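Local coordinates for prephenate dehydratase (Arthrobacter aurescens, PDB 3MWB), which binds phenylalanine and probably catalyses the conversion of prephenate to phenylpyruvate, with loss of water and carbon dioxide, in phenylalanine biosynthesis, at residues S135-D147 and A154-L167. Sequence-based numbering, arbitrary orientation.
Sequences SSTAASAMGLLED and AICAPLIAAEQPGL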
# COMPACT_ATOMS: atom_id res chain seq x y z
N SER A 135 -6.21 10.99 45.51
CA SER A 135 -5.66 9.80 44.84
C SER A 135 -6.69 9.05 43.99
O SER A 135 -6.35 8.47 42.97
CB SER A 135 -5.01 8.85 45.88
OG SER A 135 -6.02 8.35 46.75
N SER A 136 -7.95 9.07 44.44
CA SER A 136 -9.09 8.52 43.70
C SER A 136 -10.38 9.20 44.18
O SER A 136 -10.36 9.88 45.21
CB SER A 136 -9.19 6.99 43.87
OG SER A 136 -9.48 6.61 45.21
N THR A 137 -11.47 9.04 43.43
CA THR A 137 -12.75 9.60 43.86
C THR A 137 -13.19 8.98 45.20
O THR A 137 -13.64 9.70 46.10
CB THR A 137 -13.90 9.47 42.79
OG1 THR A 137 -14.28 8.10 42.61
CG2 THR A 137 -13.47 10.09 41.45
N ALA A 138 -13.03 7.67 45.31
CA ALA A 138 -13.40 6.93 46.53
C ALA A 138 -12.64 7.41 47.76
O ALA A 138 -13.25 7.68 48.79
CB ALA A 138 -13.23 5.42 46.33
N ALA A 139 -11.31 7.53 47.66
CA ALA A 139 -10.49 8.02 48.78
C ALA A 139 -10.89 9.44 49.18
O ALA A 139 -10.95 9.76 50.37
CB ALA A 139 -9.00 7.96 48.45
N SER A 140 -11.18 10.28 48.19
CA SER A 140 -11.64 11.63 48.44
C SER A 140 -12.93 11.60 49.25
O SER A 140 -13.06 12.33 50.23
CB SER A 140 -11.85 12.39 47.13
OG SER A 140 -10.60 12.74 46.57
N ALA A 141 -13.87 10.75 48.83
CA ALA A 141 -15.12 10.58 49.54
C ALA A 141 -14.91 10.07 50.96
O ALA A 141 -15.47 10.64 51.91
CB ALA A 141 -16.09 9.66 48.75
N MSE A 142 -14.12 8.99 51.11
CA MSE A 142 -13.85 8.37 52.41
C MSE A 142 -13.10 9.28 53.39
O MSE A 142 -13.27 9.15 54.61
CB MSE A 142 -13.08 7.04 52.24
CG MSE A 142 -13.86 5.97 51.47
SE MSE A 142 -15.61 5.50 52.25
CE MSE A 142 -14.98 4.25 53.61
N GLY A 143 -12.29 10.18 52.85
CA GLY A 143 -11.57 11.17 53.66
C GLY A 143 -12.50 12.06 54.47
O GLY A 143 -12.14 12.52 55.55
N LEU A 144 -13.71 12.29 53.96
CA LEU A 144 -14.74 13.07 54.66
C LEU A 144 -15.25 12.44 55.96
O LEU A 144 -15.85 13.13 56.79
CB LEU A 144 -15.92 13.35 53.74
CG LEU A 144 -15.69 14.22 52.50
CD1 LEU A 144 -16.85 14.07 51.53
CD2 LEU A 144 -15.48 15.68 52.87
N LEU A 145 -15.04 11.14 56.15
CA LEU A 145 -15.53 10.45 57.35
C LEU A 145 -14.54 10.57 58.51
O LEU A 145 -14.80 10.07 59.61
CB LEU A 145 -15.84 8.98 57.06
CG LEU A 145 -16.95 8.69 56.04
CD1 LEU A 145 -16.87 7.25 55.53
CD2 LEU A 145 -18.33 9.00 56.60
N GLU A 146 -13.42 11.24 58.25
CA GLU A 146 -12.34 11.42 59.21
C GLU A 146 -12.53 12.74 59.97
O GLU A 146 -13.26 13.63 59.51
CB GLU A 146 -10.99 11.43 58.48
CG GLU A 146 -9.87 10.74 59.23
CD GLU A 146 -10.13 9.26 59.42
OE1 GLU A 146 -9.76 8.73 60.50
OE2 GLU A 146 -10.73 8.64 58.51
N ASP A 147 -11.86 12.86 61.12
CA ASP A 147 -11.90 14.08 61.92
C ASP A 147 -11.05 15.16 61.26
O ASP A 147 -9.88 14.92 60.93
CB ASP A 147 -11.38 13.82 63.34
CG ASP A 147 -12.00 12.60 63.98
OD1 ASP A 147 -12.79 11.89 63.31
OD2 ASP A 147 -11.69 12.34 65.17
N ALA A 154 -16.56 16.17 48.38
CA ALA A 154 -15.88 15.30 47.41
C ALA A 154 -16.77 15.07 46.18
O ALA A 154 -17.98 15.22 46.24
CB ALA A 154 -15.48 13.98 48.05
N ILE A 155 -16.13 14.76 45.06
CA ILE A 155 -16.82 14.41 43.84
C ILE A 155 -16.49 12.95 43.57
O ILE A 155 -15.32 12.57 43.47
CB ILE A 155 -16.39 15.29 42.66
CG1 ILE A 155 -16.76 16.75 42.95
CG2 ILE A 155 -17.06 14.82 41.38
CD1 ILE A 155 -16.19 17.74 41.94
N CYS A 156 -17.54 12.15 43.48
CA CYS A 156 -17.38 10.71 43.44
C CYS A 156 -18.53 10.05 42.67
O CYS A 156 -19.39 10.74 42.11
CB CYS A 156 -17.33 10.19 44.87
SG CYS A 156 -18.81 10.59 45.79
N ALA A 157 -18.53 8.71 42.68
CA ALA A 157 -19.59 7.89 42.07
C ALA A 157 -20.85 7.82 42.93
O ALA A 157 -20.78 7.94 44.16
CB ALA A 157 -19.06 6.47 41.78
N PRO A 158 -22.02 7.63 42.30
CA PRO A 158 -23.22 7.35 43.08
C PRO A 158 -23.06 6.10 43.97
O PRO A 158 -23.64 6.06 45.05
CB PRO A 158 -24.29 7.12 42.01
CG PRO A 158 -23.86 8.00 40.89
CD PRO A 158 -22.35 7.88 40.88
N LEU A 159 -22.27 5.12 43.52
CA LEU A 159 -22.03 3.89 44.29
C LEU A 159 -21.66 4.18 45.74
O LEU A 159 -22.33 3.72 46.66
CB LEU A 159 -20.95 3.00 43.63
CG LEU A 159 -20.49 1.77 44.44
CD1 LEU A 159 -21.67 0.85 44.81
CD2 LEU A 159 -19.40 0.96 43.72
N ILE A 160 -20.58 4.95 45.94
CA ILE A 160 -20.04 5.16 47.28
C ILE A 160 -20.96 6.03 48.17
O ILE A 160 -21.00 5.85 49.40
CB ILE A 160 -18.55 5.63 47.25
CG1 ILE A 160 -17.89 5.40 48.62
CG2 ILE A 160 -18.43 7.08 46.75
CD1 ILE A 160 -16.42 5.11 48.56
N ALA A 161 -21.71 6.94 47.54
CA ALA A 161 -22.70 7.71 48.26
C ALA A 161 -23.80 6.77 48.79
O ALA A 161 -24.15 6.86 49.96
CB ALA A 161 -23.29 8.80 47.40
N ALA A 162 -24.30 5.87 47.94
CA ALA A 162 -25.34 4.91 48.35
C ALA A 162 -24.88 3.94 49.45
O ALA A 162 -25.70 3.40 50.19
CB ALA A 162 -25.85 4.13 47.15
N GLU A 163 -23.58 3.72 49.56
CA GLU A 163 -23.07 2.72 50.51
C GLU A 163 -22.65 3.32 51.86
O GLU A 163 -22.69 2.63 52.87
CB GLU A 163 -21.94 1.89 49.89
CG GLU A 163 -22.39 0.99 48.75
CD GLU A 163 -21.28 0.09 48.21
OE1 GLU A 163 -20.19 0.61 47.90
OE2 GLU A 163 -21.51 -1.13 48.10
N GLN A 164 -22.26 4.59 51.87
CA GLN A 164 -21.78 5.24 53.09
C GLN A 164 -22.85 6.14 53.73
O GLN A 164 -23.21 7.18 53.16
CB GLN A 164 -20.50 6.06 52.82
CG GLN A 164 -19.30 5.25 52.33
CD GLN A 164 -18.91 4.10 53.26
OE1 GLN A 164 -18.91 4.25 54.49
NE2 GLN A 164 -18.57 2.96 52.68
N PRO A 165 -23.35 5.74 54.92
CA PRO A 165 -24.39 6.52 55.62
C PRO A 165 -23.93 7.94 55.95
O PRO A 165 -24.72 8.89 55.86
CB PRO A 165 -24.65 5.72 56.90
CG PRO A 165 -24.04 4.36 56.66
CD PRO A 165 -22.91 4.57 55.71
N GLY A 166 -22.66 8.08 56.30
CA GLY A 166 -22.08 9.37 56.66
C GLY A 166 -21.89 10.30 55.48
O GLY A 166 -21.44 11.44 55.63
N LEU A 167 -22.22 9.84 54.28
CA LEU A 167 -22.08 10.68 53.09
C LEU A 167 -23.45 11.09 52.56
O LEU A 167 -24.31 10.25 52.28
CB LEU A 167 -21.24 10.02 52.00
CG LEU A 167 -19.76 9.64 52.21
CD1 LEU A 167 -19.22 8.95 50.96
CD2 LEU A 167 -18.87 10.84 52.58
O HOH W 1 -16.45 7.19 43.88
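Apolar packing joins helix 137-143 to strand 154-156 and helix 158-163 in the periplasmic-binding-protein-like prephenate dehydratase fold, where the strand belongs to a five-stranded mixed sheet. Helix 137-143 runs over the strand with axes 7.1 Å apart and lies at 29° to helix 158-163. Ala141 CB points into the middle, meeting Leu167 CD1 at 3.9 Å, with Ile160 CG2 and Cys156 CB also against it. Leu144 CD1 reaches the methyl of Ala154, and Ile160 CD1 touches both Ala138 CB and the selenium of Met142. Bends at chi2 and chi3 bring SE and CE of that selenomethionine over one face of the Gln164 amide, SE 3.7 Å from Gln164 CD. On the same side of the amide, nearer its oxygen, Leu145 CD1 lies against Gln164 OE1, while Leu145 CD2 rests on Gly166 CA. With an alanine in place of Gln164, the amide under SE and CE is gone, and the Met142 end would probably be freer to turn. Ala161, Gln164 and Leu167 also belong to a magnesium-binding site, with no metal modelled at this chain. At the start of the helix, Thr137 OG1, also hydrogen-bonded to Glu64, accepts from a water at 2.7 Å, and that water in turn accepts from Ala157 N at 2.8 Å.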